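Local coordinates for protein fucose-specific lectin (Aleuria aurantia, PDB 6GKE) that binds L-fucose specifically, with strongest preference for alpha-1,6-linked core fucose on glycoproteins, at residues 228-238 and 249-260. The protein carries 1 engineered substitution. Numbering follows the deposited sequence. Where two conformers were deposited one is given.
With FUC (alpha-L-fucopyranose), chain G.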
ATOM      1  N   TYR A 228      -9.399 -13.759  17.479  1.00  4.80           N
ATOM      2  CA  TYR A 228      -9.029 -13.807  16.071  1.00  5.02           C
ATOM      3  C   TYR A 228      -7.569 -13.404  15.918  1.00  4.87           C
ATOM      4  O   TYR A 228      -7.101 -12.481  16.582  1.00  5.15           O
ATOM      5  CB  TYR A 228      -9.899 -12.865  15.234  1.00  5.18           C
ATOM      6  CG  TYR A 228     -11.345 -13.258  15.294  1.00  5.58           C
ATOM      7  CD1 TYR A 228     -11.805 -14.342  14.567  1.00  5.79           C
ATOM      8  CD2 TYR A 228     -12.226 -12.622  16.148  1.00  5.59           C
ATOM      9  CE1 TYR A 228     -13.113 -14.783  14.681  1.00  6.07           C
ATOM     10  CE2 TYR A 228     -13.537 -13.047  16.272  1.00  5.83           C
ATOM     11  CZ  TYR A 228     -13.982 -14.138  15.546  1.00  5.89           C
ATOM     12  OH  TYR A 228     -15.264 -14.587  15.712  1.00  6.63           O
ATOM     13  N   TRP A 229      -6.868 -14.061  14.996  1.00  4.89           N
ATOM     14  CA  TRP A 229      -5.557 -13.571  14.614  1.00  5.10           C
ATOM     15  C   TRP A 229      -5.295 -13.868  13.144  1.00  5.17           C
ATOM     16  O   TRP A 229      -5.793 -14.833  12.577  1.00  5.68           O
ATOM     17  CB  TRP A 229      -4.434 -14.114  15.504  1.00  5.44           C
ATOM     18  CG  TRP A 229      -4.265 -15.600  15.545  1.00  5.82           C
ATOM     19  CD1 TRP A 229      -3.464 -16.380  14.767  1.00  6.06           C
ATOM     20  CD2 TRP A 229      -4.870 -16.478  16.505  1.00  5.89           C
ATOM     21  NE1 TRP A 229      -3.546 -17.687  15.167  1.00  6.04           N
ATOM     22  CE2 TRP A 229      -4.399 -17.777  16.233  1.00  6.02           C
ATOM     23  CE3 TRP A 229      -5.773 -16.288  17.555  1.00  6.38           C
ATOM     24  CZ2 TRP A 229      -4.789 -18.877  16.995  1.00  6.40           C
ATOM     25  CZ3 TRP A 229      -6.159 -17.374  18.305  1.00  6.99           C
ATOM     26  CH2 TRP A 229      -5.674 -18.654  18.025  1.00  6.95           C
ATOM     27  N   GLN A 230      -4.477 -13.002  12.539  1.00  5.12           N
ATOM     28  CA  GLN A 230      -4.164 -13.132  11.135  1.00  5.37           C
ATOM     29  C   GLN A 230      -2.850 -12.417  10.848  1.00  5.39           C
ATOM     30  O   GLN A 230      -2.672 -11.248  11.211  1.00  5.86           O
ATOM     31  CB  GLN A 230      -5.278 -12.523  10.284  1.00  5.51           C
ATOM     32  CG  GLN A 230      -5.114 -12.732   8.785  1.00  5.87           C
ATOM     33  CD  GLN A 230      -6.200 -12.003   8.033  1.00  6.09           C
ATOM     34  OE1 GLN A 230      -7.311 -12.509   7.878  1.00  7.71           O
ATOM     35  NE2 GLN A 230      -5.894 -10.787   7.610  1.00  6.59           N
ATOM     36  N   LYS A 231      -1.965 -13.118  10.137  1.00  5.71           N
ATOM     37  CA  LYS A 231      -0.829 -12.502   9.479  1.00  6.00           C
ATOM     38  C   LYS A 231      -1.249 -12.182   8.045  1.00  5.85           C
ATOM     39  O   LYS A 231      -1.910 -12.994   7.398  1.00  6.46           O
ATOM     40  CB  LYS A 231       0.373 -13.447   9.490  1.00  7.08           C
ATOM     41  CG  LYS A 231       1.565 -12.956   8.689  1.00  8.18           C
ATOM     42  CD  LYS A 231       2.803 -13.791   8.859  1.00  9.80           C
ATOM     43  CE  LYS A 231       3.911 -13.349   7.931  1.00 11.50           C
ATOM     44  NZ  LYS A 231       5.088 -14.240   8.032  1.00 13.43           N
ATOM     45  N   GLY A 232      -0.845 -11.019   7.532  1.00  5.69           N
ATOM     46  CA  GLY A 232      -1.245 -10.639   6.194  1.00  6.08           C
ATOM     47  C   GLY A 232      -0.823 -11.695   5.184  1.00  6.27           C
ATOM     48  O   GLY A 232       0.301 -12.199   5.229  1.00  6.61           O
ATOM     49  N   ARG A 233      -1.748 -12.017   4.274  1.00  6.65           N
ATOM     50  CA  ARG A 233      -1.596 -13.045   3.228  0.50  7.23           C
ATOM     51  C   ARG A 233      -1.434 -14.443   3.845  1.00  7.37           C
ATOM     52  O   ARG A 233      -0.873 -15.345   3.222  1.00  8.43           O
ATOM     53  CB  ARG A 233      -0.469 -12.715   2.244  0.50  7.81           C
ATOM     54  CG  ARG A 233      -0.758 -13.261   0.853  0.50  8.81           C
ATOM     55  CD  ARG A 233       0.361 -13.008  -0.129  0.50  9.52           C
ATOM     56  NE  ARG A 233      -0.033 -13.302  -1.499  0.50 10.02           N
ATOM     57  CZ  ARG A 233       0.016 -14.508  -2.060  0.50 10.83           C
ATOM     58  NH1 ARG A 233       0.398 -15.554  -1.347  0.50 11.33           N
ATOM     59  NH2 ARG A 233      -0.320 -14.664  -3.329  0.50 12.42           N
ATOM     60  N   GLU A 234      -1.985 -14.631   5.049  1.00  7.17           N
ATOM     61  CA  GLU A 234      -2.216 -15.952   5.631  1.00  7.40           C
ATOM     62  C   GLU A 234      -3.695 -16.007   6.020  1.00  7.10           C
ATOM     63  O   GLU A 234      -4.372 -14.985   6.077  1.00  7.82           O
ATOM     64  CB  GLU A 234      -1.321 -16.211   6.843  1.00  8.06           C
ATOM     65  CG  GLU A 234       0.160 -16.100   6.544  1.00  9.30           C
ATOM     66  CD  GLU A 234       0.710 -17.120   5.567  1.00 11.69           C
ATOM     67  OE1 GLU A 234       1.824 -16.889   5.069  1.00 15.01           O
ATOM     68  OE2 GLU A 234       0.036 -18.144   5.321  1.00 12.98           O
ATOM     69  N   GLU A 235      -4.211 -17.200   6.306  1.00  6.95           N
ATOM     70  CA  GLU A 235      -5.624 -17.318   6.646  1.00  6.98           C
ATOM     71  C   GLU A 235      -5.872 -16.800   8.068  1.00  6.47           C
ATOM     72  O   GLU A 235      -5.003 -16.841   8.942  1.00  7.21           O
ATOM     73  CB  GLU A 235      -6.115 -18.761   6.533  1.00  7.57           C
ATOM     74  CG  GLU A 235      -5.916 -19.408   5.171  1.00  8.21           C
ATOM     75  CD  GLU A 235      -6.708 -18.858   3.995  1.00  8.31           C
ATOM     76  OE1 GLU A 235      -7.438 -17.851   4.157  1.00  8.62           O
ATOM     77  OE2 GLU A 235      -6.580 -19.447   2.898  1.00  9.44           O
ATOM     78  N   LEU A 236      -7.100 -16.320   8.271  1.00  6.00           N
ATOM     79  CA  LEU A 236      -7.632 -15.927   9.564  1.00  5.90           C
ATOM     80  C   LEU A 236      -7.810 -17.163  10.455  1.00  5.92           C
ATOM     81  O   LEU A 236      -8.306 -18.194   9.994  1.00  6.75           O
ATOM     82  CB  LEU A 236      -8.981 -15.243   9.317  1.00  5.96           C
ATOM     83  CG  LEU A 236      -9.756 -14.788  10.552  1.00  6.22           C
ATOM     84  CD1 LEU A 236      -8.983 -13.741  11.337  1.00  6.35           C
ATOM     85  CD2 LEU A 236     -11.120 -14.250  10.147  1.00  6.55           C
ATOM     86  N   TYR A 237      -7.443 -17.023  11.734  1.00  5.71           N
ATOM     87  CA  TYR A 237      -7.674 -18.033  12.757  1.00  5.93           C
ATOM     88  C   TYR A 237      -8.675 -17.514  13.786  1.00  5.86           C
ATOM     89  O   TYR A 237      -8.687 -16.317  14.106  1.00  6.11           O
ATOM     90  CB  TYR A 237      -6.382 -18.382  13.496  1.00  6.60           C
ATOM     91  CG  TYR A 237      -5.425 -19.203  12.676  1.00  7.47           C
ATOM     92  CD1 TYR A 237      -4.623 -18.599  11.722  1.00  8.30           C
ATOM     93  CD2 TYR A 237      -5.321 -20.575  12.835  1.00  8.45           C
ATOM     94  CE1 TYR A 237      -3.747 -19.333  10.940  1.00  9.26           C
ATOM     95  CE2 TYR A 237      -4.437 -21.325  12.072  1.00  9.31           C
ATOM     96  CZ  TYR A 237      -3.650 -20.701  11.121  1.00  9.48           C
ATOM     97  OH  TYR A 237      -2.784 -21.435  10.359  1.00 11.85           O
ATOM     98  N   GLU A 238      -9.454 -18.449  14.336  1.00  5.76           N
ATOM     99  CA  GLU A 238     -10.336 -18.175  15.460  1.00  5.70           C
ATOM    100  C   GLU A 238     -10.134 -19.245  16.532  1.00  5.82           C
ATOM    101  O   GLU A 238     -10.159 -20.444  16.226  1.00  6.50           O
ATOM    102  CB  GLU A 238     -11.803 -18.208  15.033  1.00  5.96           C
ATOM    103  CG  GLU A 238     -12.787 -17.887  16.147  1.00  6.15           C
ATOM    104  CD  GLU A 238     -14.214 -18.257  15.796  1.00  6.51           C
ATOM    105  OE1 GLU A 238     -14.490 -19.473  15.714  1.00  7.63           O
ATOM    106  OE2 GLU A 238     -15.052 -17.344  15.607  1.00  6.64           O
ATOM    107  N   GLY A 249      -9.103 -22.811  14.696  1.00  7.26           N
ATOM    108  CA  GLY A 249      -9.373 -23.209  13.332  1.00  7.90           C
ATOM    109  C   GLY A 249      -9.313 -22.025  12.393  1.00  7.49           C
ATOM    110  O   GLY A 249      -9.559 -20.888  12.780  1.00  7.81           O
ATOM    111  N   GLN A 250      -8.982 -22.313  11.134  1.00  7.82           N
ATOM    112  CA  GLN A 250      -8.947 -21.308  10.094  1.00  7.74           C
ATOM    113  C   GLN A 250     -10.367 -20.991   9.617  1.00  7.90           C
ATOM    114  O   GLN A 250     -11.209 -21.878   9.484  1.00  9.44           O
ATOM    115  CB  GLN A 250      -8.099 -21.768   8.911  1.00  8.75           C
ATOM    116  CG  GLN A 250      -6.616 -21.870   9.231  1.00 10.00           C
ATOM    117  CD  GLN A 250      -5.799 -22.328   8.046  1.00 12.27           C
ATOM    118  OE1 GLN A 250      -6.323 -22.689   7.001  1.00 15.64           O
ATOM    119  NE2 GLN A 250      -4.487 -22.290   8.191  1.00 15.63           N
ATOM    120  N   ILE A 251     -10.597 -19.704   9.353  1.00  7.48           N
ATOM    121  CA  ILE A 251     -11.765 -19.205   8.661  1.00  7.79           C
ATOM    122  C   ILE A 251     -11.299 -18.870   7.251  1.00  7.76           C
ATOM    123  O   ILE A 251     -10.489 -17.966   7.083  1.00  8.24           O
ATOM    124  CB  ILE A 251     -12.341 -17.972   9.376  1.00  7.73           C
ATOM    125  CG1 ILE A 251     -12.892 -18.344  10.753  1.00  8.02           C
ATOM    126  CG2 ILE A 251     -13.385 -17.276   8.508  1.00  8.42           C
ATOM    127  CD1 ILE A 251     -13.148 -17.156  11.645  1.00  8.29           C
ATOM    128  N   LYS A 252     -11.763 -19.638   6.266  1.00  8.38           N
ATOM    129  CA  LYS A 252     -11.216 -19.512   4.937  1.00  9.24           C
ATOM    130  C   LYS A 252     -12.242 -19.949   3.894  1.00  9.92           C
ATOM    131  O   LYS A 252     -13.245 -20.588   4.200  1.00 11.56           O
ATOM    132  CB  LYS A 252      -9.917 -20.310   4.811  1.00 10.21           C
ATOM    133  CG  LYS A 252     -10.045 -21.814   4.979  1.00 11.66           C
ATOM    134  CD  LYS A 252      -8.690 -22.473   4.958  1.00 13.63           C
ATOM    135  CE  LYS A 252      -8.725 -23.973   5.136  1.00 15.64           C
ATOM    136  NZ  LYS A 252      -7.354 -24.535   5.162  1.00 17.32           N
ATOM    137  N   ASP A 253     -11.932 -19.563   2.657  1.00 10.22           N
ATOM    138  CA  ASP A 253     -12.722 -19.802   1.473  1.00 11.40           C
ATOM    139  C   ASP A 253     -11.783 -20.422   0.438  1.00 11.32           C
ATOM    140  O   ASP A 253     -10.823 -19.782   0.029  1.00 11.58           O
ATOM    141  CB  ASP A 253     -13.331 -18.475   1.011  1.00 12.11           C
ATOM    142  CG  ASP A 253     -14.114 -18.510  -0.290  1.00 13.56           C
ATOM    143  OD1 ASP A 253     -14.024 -19.520  -1.010  1.00 14.41           O
ATOM    144  OD2 ASP A 253     -14.803 -17.508  -0.572  1.00 15.38           O
ATOM    145  N   ALA A 254     -12.055 -21.668   0.042  1.00 12.93           N
ATOM    146  CA  ALA A 254     -11.166 -22.403  -0.858  1.00 14.43           C
ATOM    147  C   ALA A 254     -11.005 -21.670  -2.199  1.00 14.51           C
ATOM    148  O   ALA A 254      -9.968 -21.806  -2.853  1.00 16.47           O
ATOM    149  CB  ALA A 254     -11.685 -23.804  -1.056  1.00 15.68           C
ATOM    150  N   SER A 255     -12.023 -20.898  -2.600  1.00 13.93           N
ATOM    151  CA  SER A 255     -12.020 -20.182  -3.883  1.00 14.67           C
ATOM    152  C   SER A 255     -11.248 -18.858  -3.789  1.00 14.12           C
ATOM    153  O   SER A 255     -10.915 -18.273  -4.820  1.00 15.92           O
ATOM    154  CB  SER A 255     -13.425 -19.942  -4.370  1.00 16.47           C
ATOM    155  OG  SER A 255     -14.033 -18.861  -3.681  1.00 18.38           O
ATOM    156  N   ARG A 256     -10.992 -18.386  -2.563  1.00 12.74           N
ATOM    157  CA  ARG A 256     -10.303 -17.118  -2.316  1.00 12.91           C
ATOM    158  C   ARG A 256      -9.256 -17.324  -1.228  1.00 11.57           C
ATOM    159  O   ARG A 256      -9.391 -16.811  -0.116  1.00 10.95           O
ATOM    160  CB  ARG A 256     -11.309 -16.030  -1.933  1.00 13.97           C
ATOM    161  CG  ARG A 256     -12.231 -15.639  -3.077  1.00 15.67           C
ATOM    162  CD  ARG A 256     -13.148 -14.489  -2.729  1.00 15.98           C
ATOM    163  NE  ARG A 256     -12.421 -13.270  -2.410  1.00 16.75           N
ATOM    164  CZ  ARG A 256     -13.001 -12.141  -2.033  1.00 17.32           C
ATOM    165  NH1 ARG A 256     -14.320 -12.062  -2.011  1.00 17.88           N
ATOM    166  NH2 ARG A 256     -12.264 -11.103  -1.672  1.00 18.54           N
ATOM    167  N   PRO A 257      -8.172 -18.078  -1.517  1.00 12.03           N
ATOM    168  CA  PRO A 257      -7.153 -18.339  -0.507  1.00 11.34           C
ATOM    169  C   PRO A 257      -6.475 -17.045  -0.039  1.00 10.05           C
ATOM    170  O   PRO A 257      -6.291 -16.109  -0.820  1.00 10.52           O
ATOM    171  CB  PRO A 257      -6.151 -19.269  -1.203  1.00 12.78           C
ATOM    172  CG  PRO A 257      -6.383 -19.034  -2.682  1.00 14.30           C
ATOM    173  CD  PRO A 257      -7.854 -18.696  -2.814  1.00 13.17           C
ATOM    174  N   THR A 258      -6.128 -17.035   1.248  1.00  9.41           N
ATOM    175  CA  THR A 258      -5.333 -15.992   1.907  1.00  9.17           C
ATOM    176  C   THR A 258      -5.623 -14.621   1.300  1.00  8.57           C
ATOM    177  O   THR A 258      -4.740 -13.988   0.723  1.00  9.33           O
ATOM    178  CB  THR A 258      -3.837 -16.328   1.845  1.00  9.84           C
ATOM    179  OG1 THR A 258      -3.390 -16.367   0.488  1.00 11.32           O
ATOM    180  CG2 THR A 258      -3.507 -17.651   2.502  1.00 10.08           C
ATOM    181  N   PRO A 259      -6.869 -14.114   1.423  1.00  8.35           N
ATOM    182  CA  PRO A 259      -7.302 -12.957   0.643  1.00  8.14           C
ATOM    183  C   PRO A 259      -6.741 -11.589   1.065  1.00  7.66           C
ATOM    184  O   PRO A 259      -6.949 -10.630   0.334  1.00  9.30           O
ATOM    185  CB  PRO A 259      -8.832 -12.984   0.804  1.00  8.52           C
ATOM    186  CG  PRO A 259      -9.053 -13.651   2.139  1.00  8.44           C
ATOM    187  CD  PRO A 259      -7.963 -14.699   2.214  1.00  8.50           C
ATOM    188  N   SER A 260      -6.065 -11.503   2.217  1.00  6.54           N
ATOM    189  CA  SER A 260      -5.487 -10.237   2.660  1.00  6.22           C
ATOM    190  C   SER A 260      -4.115 -10.006   2.019  1.00  5.99           C
ATOM    191  O   SER A 260      -3.439 -10.935   1.604  1.00  7.13           O
ATOM    192  CB  SER A 260      -5.371 -10.175   4.157  1.00  6.27           C
ATOM    193  OG  SER A 260      -4.454 -11.143   4.656  1.00  6.72           O
TER
HETATM  194  C1  FUC G 407     -19.079 -21.108  16.865  1.00 11.01           C
HETATM  195  C2  FUC G 407     -17.751 -21.022  16.128  1.00 10.39           C
HETATM  196  C3  FUC G 407     -17.874 -20.088  14.923  1.00  9.34           C
HETATM  197  C4  FUC G 407     -18.432 -18.727  15.359  1.00  8.65           C
HETATM  198  C5  FUC G 407     -19.751 -18.953  16.079  1.00  9.17           C
HETATM  199  C6  FUC G 407     -20.410 -17.679  16.587  1.00  9.67           C
HETATM  200  O1  FUC G 407     -20.031 -21.780  16.037  1.00 12.30           O
HETATM  201  O2  FUC G 407     -17.367 -22.335  15.703  1.00 12.60           O
HETATM  202  O3  FUC G 407     -16.609 -19.981  14.272  1.00  9.55           O
HETATM  203  O4  FUC G 407     -17.555 -18.048  16.269  1.00  7.84           O
HETATM  204  O5  FUC G 407     -19.549 -19.803  17.208  1.00  9.75           O
HETATM  205  O   HOH W   1      -1.753 -10.799  -1.249  1.00 18.06           O
HETATM  206  O   HOH W   2      -5.959 -13.402   4.564  1.00  7.72           O
HETATM  207  O   HOH W   3      -8.777 -16.267   5.872  1.00  7.52           O
HETATM  208  O   HOH W   4      -9.718 -17.803   2.468  1.00 10.16           O
HETATM  209  O   HOH W   5      -8.526 -20.862   1.446  1.00 12.65           O
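One face of the Tyr237 ring carries CG of Gln250, offset toward the rim and 3.9 Å from the ring centroid, a CH-pi contact. The Gln250 amide stands nearly perpendicular to the ring (85°), and its NE2 donates to Tyr237 OH at 2.9 Å, the hydroxyl lying in the amide plane; Lys252 NZ bonds to OE1 of the same amide, so both ends of the group are held. At the edge of the Tyr228 ring, near its plane, sits Ile251 CD1, which also packs 3.8 Å from Leu236 CD2. Tyr237 and Gln250 lie on strands 236-241 and 249-251, the antiparallel hairpin at the outer side of one blade of the six-bladed beta-propeller, where Glu238 and Gly249 form a hydrogen-bonded pair; Tyr228 is on the neighbouring strand 224-230. Glu238, with CG anti to its own N (chi1 -178°), extends to the fucose, taking O3 on OE1 (2.6 Å) and O4 on OE2 (2.7 Å); Arg226 and Trp298 also bind the sugar. Glu235 bends at chi2 (-67°) into the loop that follows strand 249-251, where Thr258 N meets OE2 at 3.0 Å from above the carboxylate plane. One water bridges Glu235 OE1, Leu236 N and Ile251 O. Ser260 OG accepts from Arg233 N in the turn 231-234 at 2.9 Å.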